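Local coordinates for 3-hydroxyisobutyryl-CoA hydrolase (PDB 4HDT), which probably hydrolyses 3-hydroxyisobutyryl-CoA to 3-hydroxyisobutyrate and free coenzyme A, as a member of the crotonase-like enoyl-CoA hydratase/isomerase family, at residues L33-G36 against M37-M41; F92-Y95 against R96-H100; T263-P266 against I267-S270; P324-L327 against A328-T331. All coordinates share one frame; numbering follows the deposited sequence.

Contact 1 (L33-G36 against M37-M41); sequences LTHG and MVTTM. With ZN (zinc ion), chain D; ACT (acetate ion), chain H.
Thr34 caps the helix 35-49 by accepting at OG1 from Met37 N over 3.1 Å, with an N-H...O angle of 155°. A return bond, weak and long, runs from Thr34 N to Met37 SD at 3.5 Å, and the pair forms a capping box in which a thioether sulfur stands as the acceptor. OG1 is set for this by a chi1 of 63°, which places it between the backbone N and the carbonyl carbon, facing the first turn. Behind the cap the regular helical bonds begin: Val38 N to Thr34 O is nearly straight, at 176°, and Thr39 N to His35 O follows. This helix joins strands 19-24 and 56-61 in a beta-alpha-beta unit, the cap marking its start.

His35 binds a zinc ion through ND1 at 2.1 Å, with Glu86 as a second protein ligand, while NE2 of the same ring is hydrogen-bonded to Asp93. Its backbone N donates to an acetate oxygen at 3.0 Å. Thr39 CG2 approaches the ring obliquely, 3.8 Å from His35 CD2.

Outward, the side chains of Met37 and Leu33 cross at about a right angle, with Met37 CE 4.0 Å from Leu33 CD2. The cap residue and the first turn direct amide hydrogens to a hydroxyl, weakly to a sulfur, and to an acetate probably from the crystallisation liquor; both ring nitrogens of His35 are engaged, which probably fixes the imidazole's rotation.

Contact 2 (F92-Y95 against R96-H100); sequences FDEY and RLNAH. With ZN (zinc ion), chain B.
The Phe92 ring and the Arg96 guanidinium lie side by side and point the same way, their planes only 14° apart. The touching atom is the methylene before the guanidinium: Arg96 CD comes obliquely to within 3.5 Å of Phe92 CE1. At the edge of the guanidinium, in its plane, a water accepts from Arg96 NE at 2.8 Å and donates to Asp93 OD1, which is also salt-bridged to Arg89, while OD2 is hydrogen-bonded to His35. The bend at chi3 (56°) turns the guanidinium back beside the ring, and NH1 goes on to the carbonyls of Thr347 and Glu349.

One turn later, Asn98 lies alongside Tyr95, amide and ring planes 30° apart, with Asn98 OD1 3.6 Å from Tyr95 CD1. A second water links Asn98 ND2 to Glu94 OE2, 2.9 Å from the carboxylate oxygen. Beneath these side chains runs regular alpha-helical bonding, of which Asn98 N to Glu94 O is the shortest across the contact at 2.8 Å.

His100 NE2 binds a zinc ion shared with Glu49 and Glu351. Helix 85-103 lies between two others: Leu97 packs on Met41 and Leu45 of helix 35-49, while Phe92, Tyr95 and Ala99 meet helix 285-299, Tyr95 OH bonding to Ser296 there and to Asp150.

Contact 3 (T263-P266 against I267-S270); sequences TRSP and IALS
Ser265 is the N-cap of helix 266-279, and Pro266 occupies the first helical position, where the lack of an amide hydrogen forfeits no i to i-4 helical bond. The capping bond runs from Ala268 N to Ser265 OG, 3.1 Å long with an N-H...O angle of 162°. Chi1 of Ser265, 159°, turns OG away from its own backbone N and over the opening turn; the same hydroxyl oxygen is also hydrogen-bonded to Asp304, so the cap is tied to the carboxylate of that residue.

Among backbone bonds, Leu269 N reaches Ser265 O at 2.9 Å, so both the side chain and the carbonyl of Ser265 take amides of the first turn.

Close packing flanks the cap. Ser265 OG sits 3.4 Å from Ala268 CB, and Ile267 CG2 comes up beside the same oxygen. Further out, in an apolar contact, the Arg264 CB lies 3.8 Å from Leu269 CD1, while the rest of the arginine leads away to the carbonyl of Thr171. These contacts join the loop after helix 252-261 to the helix it introduces.

Pro266 O is gripped twice by one residue: Ser270 N at 3.0 Å, and Ser270 OG at 2.8 Å from the opposite face of the carbonyl plane, standing 36° out of it.

Contact 4 (P324-L327 against A328-T331); sequences PATL and AEVT
Glu329 folds back over the turn to meet Thr326 and Pro324. Its CB rests 3.8 Å from Pro324 CB and also lies near Thr326 O. CG, set beside the backbone N by a chi1 of -58°, passes 3.1 Å from Thr326 OG1, and CD lies 3.3 Å from the same Thr326 OG1. At the tip, Glu329 OE1 accepts from Thr326 OG1 at 2.7 Å, using the anti lone pair, turned away from OE2. Glu329 OE2 accepts a hydrogen bond from a water 2.7 Å away, and that water accepts from Ala325 N. Both carboxylate oxygens are thus engaged, which probably limits its rotation although the residue is exposed.

The backbone beneath is a short 3-10 turn. Glu329 N donates to Thr326 O and Val330 N to Leu327 O, the latter 3.0 Å long; each donor stands about 60° above the carbonyl plane, as expected of tight i to i+3 spacing. The side chains of Val330 and Pro324 cross at about a right angle, Val330 CG2 lying 3.8 Å from Pro324 CG.

In the chain this surface turn falls between helices 303-313 and 332-336. Leu327 and Val330 pack against helix 266-279, on Pro266, Ile267 and Ser270, Leu327 also reaching helix 239-249, and Thr331 OG1 caps helix 332-336 at Asp334 N.

In the fold
The four contacts form two touching pairs. Contacts 1 and 2, with centres 11 Å apart, join helices 35-49 and 85-103: Val38 CG1 packs 3.7 Å from Glu94 CA, and a histidine-aspartate hydrogen bond also joins them. Contacts 3 and 4, 9 Å between centres, meet through Pro266 and Ser270 against Pro324, Leu327 and Val330, well away from the metal sites. Contacts 2 and 3 are buried, contact 1 partly so, and contact 4 is on the surface. The chemistry differs accordingly: contacts 1 and 3 are hydroxyl-capped helix starts, contact 2 is mid-helix with water bridges, and contact 4 is a carboxylate-braced 3-10 turn.

Contact 1 (L33-G36 against M37-M41)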
loop_
_atom_site.group_PDB
_atom_site.type_symbol
_atom_site.label_atom_id
_atom_site.label_comp_id
_atom_site.label_asym_id
_atom_site.label_seq_id
_atom_site.Cartn_x
_atom_site.Cartn_y
_atom_site.Cartn_z
ATOM N N LEU A 33 3.592 5.774 -9.637
ATOM C CA LEU A 33 3.938 4.663 -10.543
ATOM C C LEU A 33 3.107 4.695 -11.809
ATOM O O LEU A 33 1.869 4.767 -11.760
ATOM C CB LEU A 33 3.672 3.301 -9.887
ATOM C CG LEU A 33 4.379 3.056 -8.588
ATOM C CD1 LEU A 33 3.963 1.674 -8.085
ATOM C CD2 LEU A 33 5.874 3.093 -8.790
ATOM N N THR A 34 3.800 4.559 -12.922
ATOM C CA THR A 34 3.172 4.352 -14.217
ATOM C C THR A 34 3.274 2.860 -14.570
ATOM O O THR A 34 4.028 2.091 -13.944
ATOM C CB THR A 34 3.906 5.129 -15.318
ATOM O OG1 THR A 34 5.239 4.639 -15.437
ATOM C CG2 THR A 34 3.934 6.640 -15.055
ATOM N N HIS A 35 2.580 2.493 -15.629
ATOM C CA HIS A 35 2.632 1.101 -16.061
ATOM C C HIS A 35 4.058 0.797 -16.511
ATOM O O HIS A 35 4.610 -0.283 -16.245
ATOM C CB HIS A 35 1.595 0.926 -17.160
ATOM C CG HIS A 35 1.397 -0.491 -17.550
ATOM N ND1 HIS A 35 0.618 -0.867 -18.617
ATOM C CD2 HIS A 35 1.849 -1.634 -16.981
ATOM C CE1 HIS A 35 0.625 -2.187 -18.708
ATOM N NE2 HIS A 35 1.344 -2.676 -17.711
ATOM N N GLY A 36 4.688 1.752 -17.201
ATOM C CA GLY A 36 6.070 1.608 -17.605
ATOM C C GLY A 36 7.063 1.355 -16.483
ATOM O O GLY A 36 7.971 0.521 -16.595
ATOM N N MET A 37 6.874 2.055 -15.372
ATOM C CA MET A 37 7.761 1.857 -14.223
ATOM C C MET A 37 7.604 0.462 -13.635
ATOM O O MET A 37 8.606 -0.184 -13.261
ATOM C CB MET A 37 7.483 2.936 -13.154
ATOM C CG MET A 37 7.838 4.354 -13.607
ATOM S SD MET A 37 7.096 5.684 -12.647
ATOM C CE MET A 37 7.960 5.585 -11.079
ATOM N N VAL A 38 6.353 0.040 -13.477
ATOM C CA VAL A 38 6.049 -1.339 -13.038
ATOM C C VAL A 38 6.716 -2.381 -13.937
ATOM O O VAL A 38 7.383 -3.301 -13.451
ATOM C CB VAL A 38 4.515 -1.527 -12.924
ATOM C CG1 VAL A 38 4.110 -2.981 -12.901
ATOM C CG2 VAL A 38 3.996 -0.762 -11.710
ATOM N N THR A 39 6.595 -2.239 -15.264
ATOM C CA THR A 39 7.195 -3.252 -16.135
ATOM C C THR A 39 8.738 -3.233 -16.115
ATOM O O THR A 39 9.370 -4.266 -16.191
ATOM C CB THR A 39 6.624 -3.130 -17.560
ATOM O OG1 THR A 39 6.824 -1.807 -18.029
ATOM C CG2 THR A 39 5.192 -3.400 -17.559
ATOM N N THR A 40 9.348 -2.053 -15.977
ATOM C CA THR A 40 10.789 -1.958 -15.808
ATOM C C THR A 40 11.254 -2.713 -14.547
ATOM O O THR A 40 12.198 -3.512 -14.582
ATOM C CB THR A 40 11.248 -0.489 -15.766
ATOM O OG1 THR A 40 11.018 0.084 -17.064
ATOM C CG2 THR A 40 12.742 -0.384 -15.448
ATOM N N MET A 41 10.593 -2.451 -13.426
ATOM C CA MET A 41 10.963 -3.121 -12.177
ATOM C C MET A 41 10.850 -4.623 -12.353
ATOM O O MET A 41 11.742 -5.361 -11.968
ATOM C CB MET A 41 10.098 -2.679 -11.005
ATOM C CG MET A 41 10.392 -1.263 -10.550
ATOM S SD MET A 41 9.382 -0.738 -9.133
ATOM C CE MET A 41 9.917 -1.856 -7.864
HETATM ZN ZN ZN D . -0.322 0.013 -20.257
HETATM C C ACT H . -0.993 3.489 -15.349
HETATM O O ACT H . -0.013 3.921 -16.041
HETATM O OXT ACT H . -1.913 2.814 -15.861
HETATM C CH3 ACT H . -1.136 3.837 -13.888
#

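Contact 2 (F92-Y95 against R96-H100)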
loop_
_atom_site.group_PDB
_atom_site.type_symbol
_atom_site.label_atom_id
_atom_site.label_comp_id
_atom_site.label_asym_id
_atom_site.label_seq_id
_atom_site.Cartn_x
_atom_site.Cartn_y
_atom_site.Cartn_z
ATOM N N PHE A 92 -2.893 -5.987 -13.351
ATOM C CA PHE A 92 -2.407 -7.341 -13.618
ATOM C C PHE A 92 -0.876 -7.409 -13.466
ATOM O O PHE A 92 -0.346 -8.244 -12.740
ATOM C CB PHE A 92 -2.871 -7.773 -15.024
ATOM C CG PHE A 92 -2.760 -9.234 -15.309
ATOM C CD1 PHE A 92 -1.622 -9.763 -15.857
ATOM C CD2 PHE A 92 -3.830 -10.068 -15.080
ATOM C CE1 PHE A 92 -1.522 -11.127 -16.137
ATOM C CE2 PHE A 92 -3.750 -11.420 -15.343
ATOM C CZ PHE A 92 -2.592 -11.951 -15.862
ATOM N N ASP A 93 -0.154 -6.523 -14.131
ATOM C CA ASP A 93 1.294 -6.470 -14.071
ATOM C C ASP A 93 1.798 -6.008 -12.690
ATOM O O ASP A 93 2.785 -6.524 -12.172
ATOM C CB ASP A 93 1.840 -5.550 -15.171
ATOM C CG ASP A 93 1.712 -6.154 -16.561
ATOM O OD1 ASP A 93 1.669 -7.423 -16.721
ATOM O OD2 ASP A 93 1.675 -5.370 -17.556
ATOM N N GLU A 94 1.097 -5.048 -12.087
ATOM C CA GLU A 94 1.522 -4.533 -10.795
ATOM C C GLU A 94 1.395 -5.584 -9.700
ATOM O O GLU A 94 2.318 -5.754 -8.908
ATOM C CB GLU A 94 0.712 -3.303 -10.401
ATOM C CG GLU A 94 1.170 -2.643 -9.102
ATOM C CD GLU A 94 0.281 -1.496 -8.703
ATOM O OE1 GLU A 94 -0.944 -1.634 -8.903
ATOM O OE2 GLU A 94 0.770 -0.472 -8.180
ATOM N N TYR A 95 0.287 -6.289 -9.691
ATOM C CA TYR A 95 0.057 -7.279 -8.635
ATOM C C TYR A 95 0.993 -8.466 -8.829
ATOM O O TYR A 95 1.485 -9.045 -7.863
ATOM C CB TYR A 95 -1.389 -7.731 -8.504
ATOM C CG TYR A 95 -2.422 -6.630 -8.188
ATOM C CD1 TYR A 95 -2.054 -5.308 -7.969
ATOM C CD2 TYR A 95 -3.752 -6.930 -8.158
ATOM C CE1 TYR A 95 -2.997 -4.316 -7.742
ATOM C CE2 TYR A 95 -4.712 -5.954 -7.916
ATOM C CZ TYR A 95 -4.345 -4.651 -7.748
ATOM O OH TYR A 95 -5.363 -3.730 -7.577
ATOM N N ARG A 96 1.285 -8.846 -10.059
ATOM C CA ARG A 96 2.319 -9.832 -10.279
ATOM C C ARG A 96 3.709 -9.393 -9.764
ATOM O O ARG A 96 4.451 -10.194 -9.175
ATOM C CB ARG A 96 2.357 -10.218 -11.775
ATOM C CG ARG A 96 1.195 -11.149 -12.162
ATOM C CD ARG A 96 0.902 -11.183 -13.677
ATOM N NE ARG A 96 2.049 -11.546 -14.468
ATOM C CZ ARG A 96 2.380 -12.794 -14.832
ATOM N NH1 ARG A 96 1.645 -13.836 -14.441
ATOM N NH2 ARG A 96 3.464 -13.020 -15.577
ATOM N N LEU A 97 4.039 -8.125 -9.948
ATOM C CA LEU A 97 5.261 -7.571 -9.410
ATOM C C LEU A 97 5.240 -7.615 -7.879
ATOM O O LEU A 97 6.239 -8.003 -7.254
ATOM C CB LEU A 97 5.466 -6.125 -9.895
ATOM C CG LEU A 97 6.565 -5.282 -9.186
ATOM C CD1 LEU A 97 7.940 -5.878 -9.389
ATOM C CD2 LEU A 97 6.535 -3.816 -9.643
ATOM N N ASN A 98 4.125 -7.188 -7.288
ATOM C CA ASN A 98 3.993 -7.215 -5.790
ATOM C C ASN A 98 4.278 -8.619 -5.240
ATOM O O ASN A 98 5.048 -8.800 -4.284
ATOM C CB ASN A 98 2.592 -6.736 -5.325
ATOM C CG ASN A 98 2.198 -5.347 -5.820
ATOM O OD1 ASN A 98 1.021 -5.130 -6.189
ATOM N ND2 ASN A 98 3.120 -4.400 -5.790
ATOM N N ALA A 99 3.668 -9.620 -5.859
ATOM C CA ALA A 99 3.872 -11.027 -5.484
ATOM C C ALA A 99 5.291 -11.476 -5.670
ATOM O O ALA A 99 5.871 -12.168 -4.815
ATOM C CB ALA A 99 2.911 -11.902 -6.240
ATOM N N HIS A 100 5.892 -11.086 -6.788
ATOM C CA HIS A 100 7.279 -11.439 -7.006
ATOM C C HIS A 100 8.249 -10.859 -5.996
ATOM O O HIS A 100 9.108 -11.548 -5.500
ATOM C CB HIS A 100 7.759 -11.089 -8.397
ATOM C CG HIS A 100 8.909 -11.958 -8.817
ATOM N ND1 HIS A 100 9.709 -11.665 -9.898
ATOM C CD2 HIS A 100 9.385 -13.120 -8.299
ATOM C CE1 HIS A 100 10.616 -12.620 -10.037
ATOM N NE2 HIS A 100 10.433 -13.514 -9.081
HETATM ZN ZN ZN B . 11.164 -15.461 -8.876
HETATM O O HOH W 1 3.427 -9.283 -15.499
HETATM O O HOH W 2 2.749 -1.378 -6.250
#

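Contact 3 (T263-P266 against I267-S270)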
loop_
_atom_site.group_PDB
_atom_site.type_symbol
_atom_site.label_atom_id
_atom_site.label_comp_id
_atom_site.label_asym_id
_atom_site.label_seq_id
_atom_site.Cartn_x
_atom_site.Cartn_y
_atom_site.Cartn_z
ATOM N N THR A 263 -16.072 10.807 6.227
ATOM C CA THR A 263 -15.846 11.478 4.934
ATOM C C THR A 263 -15.583 10.529 3.761
ATOM O O THR A 263 -15.520 10.997 2.616
ATOM C CB THR A 263 -14.639 12.447 4.965
ATOM O OG1 THR A 263 -13.391 11.722 5.061
ATOM C CG2 THR A 263 -14.802 13.517 6.085
ATOM N N ARG A 264 -15.440 9.236 4.023
ATOM C CA ARG A 264 -14.976 8.299 3.010
ATOM C C ARG A 264 -16.149 7.691 2.294
ATOM O O ARG A 264 -17.314 7.800 2.721
ATOM C CB ARG A 264 -14.103 7.206 3.643
ATOM C CG ARG A 264 -12.936 7.649 4.477
ATOM C CD ARG A 264 -12.089 8.663 3.769
ATOM N NE ARG A 264 -10.808 8.837 4.420
ATOM C CZ ARG A 264 -9.880 9.706 4.026
ATOM N NH1 ARG A 264 -10.111 10.573 3.041
ATOM N NH2 ARG A 264 -8.715 9.750 4.632
ATOM N N SER A 265 -15.865 7.102 1.128
ATOM C CA SER A 265 -16.915 6.489 0.330
ATOM C C SER A 265 -17.614 5.376 1.092
ATOM O O SER A 265 -16.921 4.422 1.504
ATOM C CB SER A 265 -16.288 5.925 -0.965
ATOM O OG SER A 265 -17.090 4.941 -1.566
ATOM N N PRO A 266 -18.962 5.443 1.266
ATOM C CA PRO A 266 -19.652 4.322 1.960
ATOM C C PRO A 266 -19.437 2.939 1.353
ATOM O O PRO A 266 -19.098 2.005 2.071
ATOM C CB PRO A 266 -21.123 4.742 1.933
ATOM C CG PRO A 266 -21.035 6.246 2.028
ATOM C CD PRO A 266 -19.855 6.610 1.138
ATOM N N ILE A 267 -19.536 2.817 0.024
ATOM C CA ILE A 267 -19.347 1.512 -0.592
ATOM C C ILE A 267 -17.885 1.069 -0.461
ATOM O O ILE A 267 -17.624 -0.071 -0.094
ATOM C CB ILE A 267 -19.854 1.447 -2.049
ATOM C CG1 ILE A 267 -19.841 0.009 -2.576
ATOM C CG2 ILE A 267 -19.030 2.360 -2.952
ATOM C CD1 ILE A 267 -20.694 -0.964 -1.796
ATOM N N ALA A 268 -16.944 1.981 -0.648
ATOM C CA ALA A 268 -15.521 1.606 -0.516
ATOM C C ALA A 268 -15.172 1.156 0.928
ATOM O O ALA A 268 -14.462 0.187 1.113
ATOM C CB ALA A 268 -14.616 2.726 -0.970
ATOM N N LEU A 269 -15.699 1.868 1.906
ATOM C CA LEU A 269 -15.522 1.515 3.322
ATOM C C LEU A 269 -16.032 0.107 3.559
ATOM O O LEU A 269 -15.343 -0.694 4.190
ATOM C CB LEU A 269 -16.289 2.459 4.261
ATOM C CG LEU A 269 -15.641 3.827 4.450
ATOM C CD1 LEU A 269 -16.682 4.811 5.015
ATOM C CD2 LEU A 269 -14.342 3.762 5.260
ATOM N N SER A 270 -17.224 -0.172 3.041
ATOM C CA SER A 270 -17.900 -1.457 3.271
ATOM C C SER A 270 -17.128 -2.594 2.617
ATOM O O SER A 270 -16.979 -3.675 3.183
ATOM C CB SER A 270 -19.333 -1.403 2.760
ATOM O OG SER A 270 -20.054 -0.321 3.348
#

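Contact 4 (P324-L327 against A328-T331)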
loop_
_atom_site.group_PDB
_atom_site.type_symbol
_atom_site.label_atom_id
_atom_site.label_comp_id
_atom_site.label_asym_id
_atom_site.label_seq_id
_atom_site.Cartn_x
_atom_site.Cartn_y
_atom_site.Cartn_z
ATOM N N PRO A 324 -23.766 5.142 -3.292
ATOM C CA PRO A 324 -24.683 5.612 -2.252
ATOM C C PRO A 324 -24.075 6.595 -1.275
ATOM O O PRO A 324 -22.907 6.482 -0.902
ATOM C CB PRO A 324 -25.080 4.331 -1.508
ATOM C CG PRO A 324 -24.003 3.364 -1.808
ATOM C CD PRO A 324 -23.538 3.685 -3.188
ATOM N N ALA A 325 -24.904 7.531 -0.817
ATOM C CA ALA A 325 -24.411 8.637 -0.009
ATOM C C ALA A 325 -24.258 8.248 1.459
ATOM O O ALA A 325 -23.566 8.922 2.196
ATOM C CB ALA A 325 -25.337 9.835 -0.128
ATOM N N THR A 326 -24.920 7.180 1.878
ATOM C CA THR A 326 -24.879 6.769 3.285
ATOM C C THR A 326 -24.629 5.278 3.383
ATOM O O THR A 326 -25.003 4.523 2.490
ATOM C CB THR A 326 -26.213 7.092 4.007
ATOM O OG1 THR A 326 -27.283 6.276 3.486
ATOM C CG2 THR A 326 -26.574 8.534 3.824
ATOM N N LEU A 327 -24.015 4.855 4.489
ATOM C CA LEU A 327 -23.820 3.435 4.763
ATOM C C LEU A 327 -25.125 2.647 4.833
ATOM O O LEU A 327 -25.173 1.497 4.457
ATOM C CB LEU A 327 -23.056 3.252 6.068
ATOM C CG LEU A 327 -21.598 3.683 5.988
ATOM C CD1 LEU A 327 -21.032 3.914 7.374
ATOM C CD2 LEU A 327 -20.760 2.617 5.297
ATOM N N ALA A 328 -26.188 3.278 5.319
ATOM C CA ALA A 328 -27.469 2.608 5.436
ATOM C C ALA A 328 -28.030 2.148 4.088
ATOM O O ALA A 328 -28.803 1.197 4.037
ATOM C CB ALA A 328 -28.468 3.526 6.143
ATOM N N GLU A 329 -27.620 2.818 3.005
ATOM C CA GLU A 329 -28.028 2.468 1.629
ATOM C C GLU A 329 -27.150 1.377 0.972
ATOM O O GLU A 329 -27.410 0.965 -0.148
ATOM C CB GLU A 329 -28.034 3.720 0.743
ATOM C CG GLU A 329 -28.934 4.856 1.219
ATOM C CD GLU A 329 -28.652 6.146 0.477
ATOM O OE1 GLU A 329 -27.994 7.057 1.021
ATOM O OE2 GLU A 329 -29.054 6.240 -0.692
ATOM N N VAL A 330 -26.090 0.947 1.634
ATOM C CA VAL A 330 -25.245 -0.132 1.126
ATOM C C VAL A 330 -25.856 -1.476 1.520
ATOM O O VAL A 330 -26.012 -1.754 2.713
ATOM C CB VAL A 330 -23.813 -0.003 1.687
ATOM C CG1 VAL A 330 -22.933 -1.172 1.258
ATOM C CG2 VAL A 330 -23.189 1.316 1.268
ATOM N N THR A 331 -26.199 -2.304 0.532
ATOM C CA THR A 331 -26.771 -3.634 0.798
ATOM C C THR A 331 -25.664 -4.671 0.810
ATOM O O THR A 331 -24.531 -4.412 0.368
ATOM C CB THR A 331 -27.772 -4.077 -0.276
ATOM O OG1 THR A 331 -27.078 -4.220 -1.526
ATOM C CG2 THR A 331 -28.905 -3.067 -0.446
HETATM O O HOH W 3 -27.387 7.687 -2.267
#